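Local coordinates for putative type VI secretion protein (Escherichia coli, PDB 3U66), which is probably an inner-membrane-attached component of the type VI secretion machinery, related to the DotU protein of type IVb systems, represented here by its cytoplasmic domain, at residues W108-P120 with E146-R158. Numbering follows the deposited sequence.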
loop_
_atom_site.group_PDB
_atom_site.type_symbol
_atom_site.label_atom_id
_atom_site.label_comp_id
_atom_site.label_asym_id
_atom_site.label_seq_id
_atom_site.Cartn_x
_atom_site.Cartn_y
_atom_site.Cartn_z
ATOM N N TRP A 108 8.779 1.124 -1.204
ATOM C CA TRP A 108 9.269 1.557 -2.512
ATOM C C TRP A 108 10.525 0.773 -2.873
ATOM O O TRP A 108 10.681 0.367 -4.017
ATOM C CB TRP A 108 9.550 3.071 -2.528
ATOM C CG TRP A 108 8.322 3.881 -2.786
ATOM C CD1 TRP A 108 7.670 4.685 -1.899
ATOM C CD2 TRP A 108 7.517 3.867 -3.974
ATOM N NE1 TRP A 108 6.536 5.208 -2.475
ATOM C CE2 TRP A 108 6.415 4.714 -3.748
ATOM C CE3 TRP A 108 7.625 3.213 -5.212
ATOM C CZ2 TRP A 108 5.418 4.921 -4.704
ATOM C CZ3 TRP A 108 6.656 3.450 -6.174
ATOM C CH2 TRP A 108 5.576 4.303 -5.922
ATOM N N GLU A 109 11.397 0.541 -1.877
ATOM C CA GLU A 109 12.642 -0.226 -1.975
ATOM C C GLU A 109 12.266 -1.685 -2.320
ATOM O O GLU A 109 12.913 -2.306 -3.168
ATOM C CB GLU A 109 13.369 -0.159 -0.617
ATOM C CG GLU A 109 14.860 -0.438 -0.648
ATOM C CD GLU A 109 15.571 -0.347 0.693
ATOM O OE1 GLU A 109 14.894 -0.136 1.727
ATOM O OE2 GLU A 109 16.816 -0.490 0.707
ATOM N N ARG A 110 11.170 -2.178 -1.712
ATOM C CA ARG A 110 10.615 -3.511 -1.880
ATOM C C ARG A 110 9.962 -3.703 -3.248
ATOM O O ARG A 110 10.028 -4.798 -3.788
ATOM C CB ARG A 110 9.625 -3.801 -0.741
ATOM C CG ARG A 110 9.050 -5.202 -0.718
ATOM C CD ARG A 110 9.810 -6.192 0.148
ATOM N NE ARG A 110 9.866 -5.768 1.552
ATOM C CZ ARG A 110 9.173 -6.300 2.559
ATOM N NH1 ARG A 110 8.351 -7.313 2.336
ATOM N NH2 ARG A 110 9.309 -5.833 3.783
ATOM N N ILE A 111 9.329 -2.662 -3.809
ATOM C CA ILE A 111 8.717 -2.706 -5.150
ATOM C C ILE A 111 9.805 -2.853 -6.229
ATOM O O ILE A 111 9.659 -3.661 -7.149
ATOM C CB ILE A 111 7.747 -1.502 -5.415
ATOM C CG1 ILE A 111 6.466 -1.610 -4.544
ATOM C CG2 ILE A 111 7.361 -1.383 -6.918
ATOM C CD1 ILE A 111 5.701 -0.307 -4.316
ATOM N N ARG A 112 10.916 -2.113 -6.060
ATOM C CA ARG A 112 12.070 -2.113 -6.962
ATOM C C ARG A 112 12.785 -3.455 -7.019
ATOM O O ARG A 112 13.140 -3.889 -8.116
ATOM C CB ARG A 112 13.052 -0.987 -6.618
ATOM C CG ARG A 112 12.433 0.408 -6.698
ATOM C CD ARG A 112 13.313 1.428 -7.390
ATOM N NE ARG A 112 14.723 1.324 -7.017
ATOM C CZ ARG A 112 15.272 1.933 -5.971
ATOM N NH1 ARG A 112 14.529 2.690 -5.170
ATOM N NH2 ARG A 112 16.562 1.785 -5.716
ATOM N N GLU A 113 12.979 -4.124 -5.863
ATOM C CA GLU A 113 13.624 -5.441 -5.849
ATOM C C GLU A 113 12.750 -6.546 -6.440
ATOM O O GLU A 113 13.270 -7.569 -6.886
ATOM C CB GLU A 113 14.293 -5.811 -4.507
ATOM C CG GLU A 113 13.484 -5.509 -3.263
ATOM C CD GLU A 113 14.326 -5.066 -2.081
ATOM O OE1 GLU A 113 15.161 -4.146 -2.253
ATOM O OE2 GLU A 113 14.127 -5.616 -0.974
ATOM N N GLN A 114 11.427 -6.307 -6.492
ATOM C CA GLN A 114 10.459 -7.209 -7.118
ATOM C C GLN A 114 10.570 -7.043 -8.633
ATOM O O GLN A 114 10.442 -8.024 -9.366
ATOM C CB GLN A 114 9.025 -6.914 -6.640
ATOM C CG GLN A 114 8.685 -7.495 -5.272
ATOM C CD GLN A 114 8.639 -9.008 -5.248
ATOM O OE1 GLN A 114 7.933 -9.664 -6.020
ATOM N NE2 GLN A 114 9.396 -9.601 -4.347
ATOM N N LEU A 115 10.843 -5.806 -9.096
ATOM C CA LEU A 115 11.023 -5.481 -10.515
ATOM C C LEU A 115 12.342 -6.018 -11.080
ATOM O O LEU A 115 12.439 -6.240 -12.291
ATOM C CB LEU A 115 10.889 -3.968 -10.778
ATOM C CG LEU A 115 9.483 -3.361 -10.646
ATOM C CD1 LEU A 115 9.515 -1.887 -10.888
ATOM C CD2 LEU A 115 8.487 -4.010 -11.600
ATOM N N LYS A 116 13.350 -6.244 -10.206
ATOM C CA LYS A 116 14.650 -6.806 -10.580
ATOM C C LYS A 116 14.547 -8.328 -10.862
ATOM O O LYS A 116 15.490 -8.917 -11.403
ATOM C CB LYS A 116 15.709 -6.515 -9.494
ATOM C CG LYS A 116 16.217 -5.079 -9.494
ATOM C CD LYS A 116 17.323 -4.889 -8.466
ATOM C CE LYS A 116 17.918 -3.502 -8.503
ATOM N NZ LYS A 116 17.044 -2.504 -7.832
ATOM N N LEU A 117 13.419 -8.962 -10.483
ATOM C CA LEU A 117 13.183 -10.398 -10.668
ATOM C C LEU A 117 12.650 -10.711 -12.068
ATOM O O LEU A 117 11.774 -9.992 -12.543
ATOM C CB LEU A 117 12.196 -10.944 -9.616
ATOM C CG LEU A 117 12.541 -10.771 -8.135
ATOM C CD1 LEU A 117 11.337 -11.067 -7.269
ATOM C CD2 LEU A 117 13.712 -11.644 -7.723
ATOM N N PRO A 118 13.117 -11.794 -12.731
ATOM C CA PRO A 118 12.597 -12.111 -14.079
ATOM C C PRO A 118 11.100 -12.462 -14.137
ATOM O O PRO A 118 10.387 -11.956 -15.012
ATOM C CB PRO A 118 13.476 -13.276 -14.538
ATOM C CG PRO A 118 14.033 -13.852 -13.309
ATOM C CD PRO A 118 14.175 -12.745 -12.326
ATOM N N ALA A 119 10.619 -13.296 -13.189
ATOM C CA ALA A 119 9.210 -13.717 -13.119
ATOM C C ALA A 119 8.616 -13.537 -11.704
ATOM O O ALA A 119 8.346 -14.535 -11.031
ATOM C CB ALA A 119 9.055 -15.160 -13.600
ATOM N N PRO A 120 8.390 -12.279 -11.230
ATOM C CA PRO A 120 7.799 -12.105 -9.893
ATOM C C PRO A 120 6.359 -12.622 -9.839
ATOM O O PRO A 120 5.673 -12.610 -10.871
ATOM C CB PRO A 120 7.868 -10.589 -9.666
ATOM C CG PRO A 120 7.916 -9.994 -11.006
ATOM C CD PRO A 120 8.631 -10.973 -11.886
ATOM N N GLU A 146 16.697 7.262 -10.940
ATOM C CA GLU A 146 15.352 6.679 -10.897
ATOM C C GLU A 146 14.372 7.514 -10.068
ATOM O O GLU A 146 14.691 7.922 -8.946
ATOM C CB GLU A 146 15.421 5.238 -10.369
ATOM C CG GLU A 146 14.222 4.368 -10.696
ATOM C CD GLU A 146 14.462 2.876 -10.551
ATOM O OE1 GLU A 146 15.385 2.472 -9.804
ATOM O OE2 GLU A 146 13.719 2.103 -11.201
ATOM N N ARG A 147 13.167 7.736 -10.628
ATOM C CA ARG A 147 12.083 8.477 -9.982
ATOM C C ARG A 147 10.841 7.588 -9.846
ATOM O O ARG A 147 10.783 6.530 -10.476
ATOM C CB ARG A 147 11.757 9.766 -10.758
ATOM N N ARG A 148 9.859 8.016 -9.021
ATOM C CA ARG A 148 8.587 7.319 -8.797
ATOM C C ARG A 148 7.900 7.025 -10.122
ATOM O O ARG A 148 7.594 5.864 -10.405
ATOM C CB ARG A 148 7.639 8.178 -7.953
ATOM C CG ARG A 148 7.906 8.129 -6.473
ATOM C CD ARG A 148 6.633 8.084 -5.646
ATOM N NE ARG A 148 5.968 9.382 -5.540
ATOM C CZ ARG A 148 4.911 9.761 -6.259
ATOM N NH1 ARG A 148 4.388 8.933 -7.158
ATOM N NH2 ARG A 148 4.376 10.959 -6.088
ATOM N N GLU A 149 7.692 8.087 -10.944
ATOM C CA GLU A 149 7.068 8.067 -12.271
ATOM C C GLU A 149 7.544 6.872 -13.107
ATOM O O GLU A 149 6.729 6.186 -13.730
ATOM C CB GLU A 149 7.367 9.386 -12.999
ATOM N N ASP A 150 8.857 6.583 -13.046
ATOM C CA ASP A 150 9.510 5.492 -13.764
ATOM C C ASP A 150 9.233 4.117 -13.137
ATOM O O ASP A 150 8.993 3.156 -13.869
ATOM C CB ASP A 150 11.015 5.779 -13.901
ATOM C CG ASP A 150 11.353 7.121 -14.549
ATOM O OD1 ASP A 150 10.487 7.671 -15.279
ATOM O OD2 ASP A 150 12.484 7.612 -14.339
ATOM N N VAL A 151 9.249 4.028 -11.790
ATOM C CA VAL A 151 8.964 2.807 -11.021
ATOM C C VAL A 151 7.489 2.404 -11.212
ATOM O O VAL A 151 7.204 1.222 -11.424
ATOM C CB VAL A 151 9.339 2.972 -9.526
ATOM C CG1 VAL A 151 8.902 1.769 -8.697
ATOM C CG2 VAL A 151 10.833 3.218 -9.364
ATOM N N ILE A 152 6.567 3.391 -11.174
ATOM C CA ILE A 152 5.131 3.175 -11.405
ATOM C C ILE A 152 4.905 2.594 -12.818
ATOM O O ILE A 152 4.286 1.536 -12.935
ATOM C CB ILE A 152 4.299 4.462 -11.135
ATOM C CG1 ILE A 152 4.297 4.809 -9.629
ATOM C CG2 ILE A 152 2.866 4.346 -11.680
ATOM C CD1 ILE A 152 3.781 6.220 -9.247
ATOM N N ARG A 153 5.471 3.251 -13.865
ATOM C CA ARG A 153 5.374 2.822 -15.272
ATOM C C ARG A 153 5.883 1.395 -15.491
ATOM O O ARG A 153 5.218 0.611 -16.168
ATOM C CB ARG A 153 6.131 3.786 -16.191
ATOM C CG ARG A 153 5.334 5.015 -16.584
ATOM C CD ARG A 153 6.217 6.030 -17.286
ATOM N NE ARG A 153 6.371 7.257 -16.506
ATOM C CZ ARG A 153 5.619 8.341 -16.667
ATOM N NH1 ARG A 153 4.672 8.367 -17.594
ATOM N NH2 ARG A 153 5.821 9.414 -15.915
ATOM N N ALA A 154 7.038 1.061 -14.888
ATOM C CA ALA A 154 7.681 -0.248 -14.980
ATOM C C ALA A 154 6.856 -1.349 -14.332
ATOM O O ALA A 154 6.755 -2.438 -14.897
ATOM C CB ALA A 154 9.064 -0.192 -14.354
ATOM N N LEU A 155 6.264 -1.059 -13.154
ATOM C CA LEU A 155 5.416 -1.977 -12.390
ATOM C C LEU A 155 4.110 -2.192 -13.131
ATOM O O LEU A 155 3.635 -3.319 -13.232
ATOM C CB LEU A 155 5.176 -1.414 -10.974
ATOM C CG LEU A 155 4.136 -2.102 -10.079
ATOM C CD1 LEU A 155 4.638 -3.435 -9.542
ATOM C CD2 LEU A 155 3.749 -1.199 -8.940
ATOM N N THR A 156 3.565 -1.109 -13.672
ATOM C CA THR A 156 2.341 -1.050 -14.469
ATOM C C THR A 156 2.467 -1.916 -15.732
ATOM O O THR A 156 1.530 -2.647 -16.059
ATOM C CB THR A 156 1.990 0.443 -14.696
ATOM O OG1 THR A 156 0.952 0.839 -13.801
ATOM C CG2 THR A 156 1.667 0.803 -16.132
ATOM N N ALA A 157 3.647 -1.858 -16.397
ATOM C CA ALA A 157 3.962 -2.565 -17.641
ATOM C C ALA A 157 3.996 -4.090 -17.496
ATOM O O ALA A 157 3.762 -4.804 -18.477
ATOM C CB ALA A 157 5.283 -2.058 -18.208
ATOM N N ARG A 158 4.288 -4.582 -16.280
ATOM C CA ARG A 158 4.398 -6.009 -16.014
ATOM C C ARG A 158 3.129 -6.707 -15.550
ATOM O O ARG A 158 3.133 -7.933 -15.390
ATOM C CB ARG A 158 5.605 -6.311 -15.131
ATOM C CG ARG A 158 6.755 -6.840 -15.958
ATOM C CD ARG A 158 8.080 -6.358 -15.451
ATOM N NE ARG A 158 8.675 -7.302 -14.513
ATOM C CZ ARG A 158 9.787 -7.055 -13.832
ATOM N NH1 ARG A 158 10.412 -5.893 -13.967
ATOM N NH2 ARG A 158 10.273 -7.962 -12.997
#
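V151 is a knob set into the hole formed by W108, I111, R112 and L115, where residues 148-157 cross residues 108-115 of helix 103-115 at 46° in the all-helical cytoplasmic domain of this DotU-family protein. A branched valine suits the site because its two methyls serve different neighbours: CG1, anti to the backbone N (chi1 174°), meets I111 CG2 and lies 3.8 Å from W108 CZ3 near the plane of the indole, while CG2 packs 3.6 Å from the aliphatic CD of R112. The broad indole of W108 lies between two side chains, R148 CD (3.5 Å from W108 CZ2) and I111 CD1 on opposite faces, both displaced toward the rim. Further along, L115 forks over the second helix, its CD1 3.9 Å from A154 CB and its CD2 against the backbone at L155; a small alanine lets the leucine come close.

Charged residues flank this apolar core. R112 NE lies 3.1 Å from E146 OE1, a salt bridge of charges alone, since the oxygen stands well out of the guanidinium plane. R158, long and bent, brings a flat guanidinium end-on to L115 O, which lies in its plane, with L115 CD2 over one face: NH1 at 2.7 Å uses a lone pair, whereas NH2 comes from above the carbonyl plane. An alanine here would probably leave L115 O without both donors and P120 without the guanidinium beside it.

Behind the contact, helix 122-133 backs W108, I111 and L155 through L132, L128 and C129, and T137 O accepts the hydrogen bond from W108 NE1.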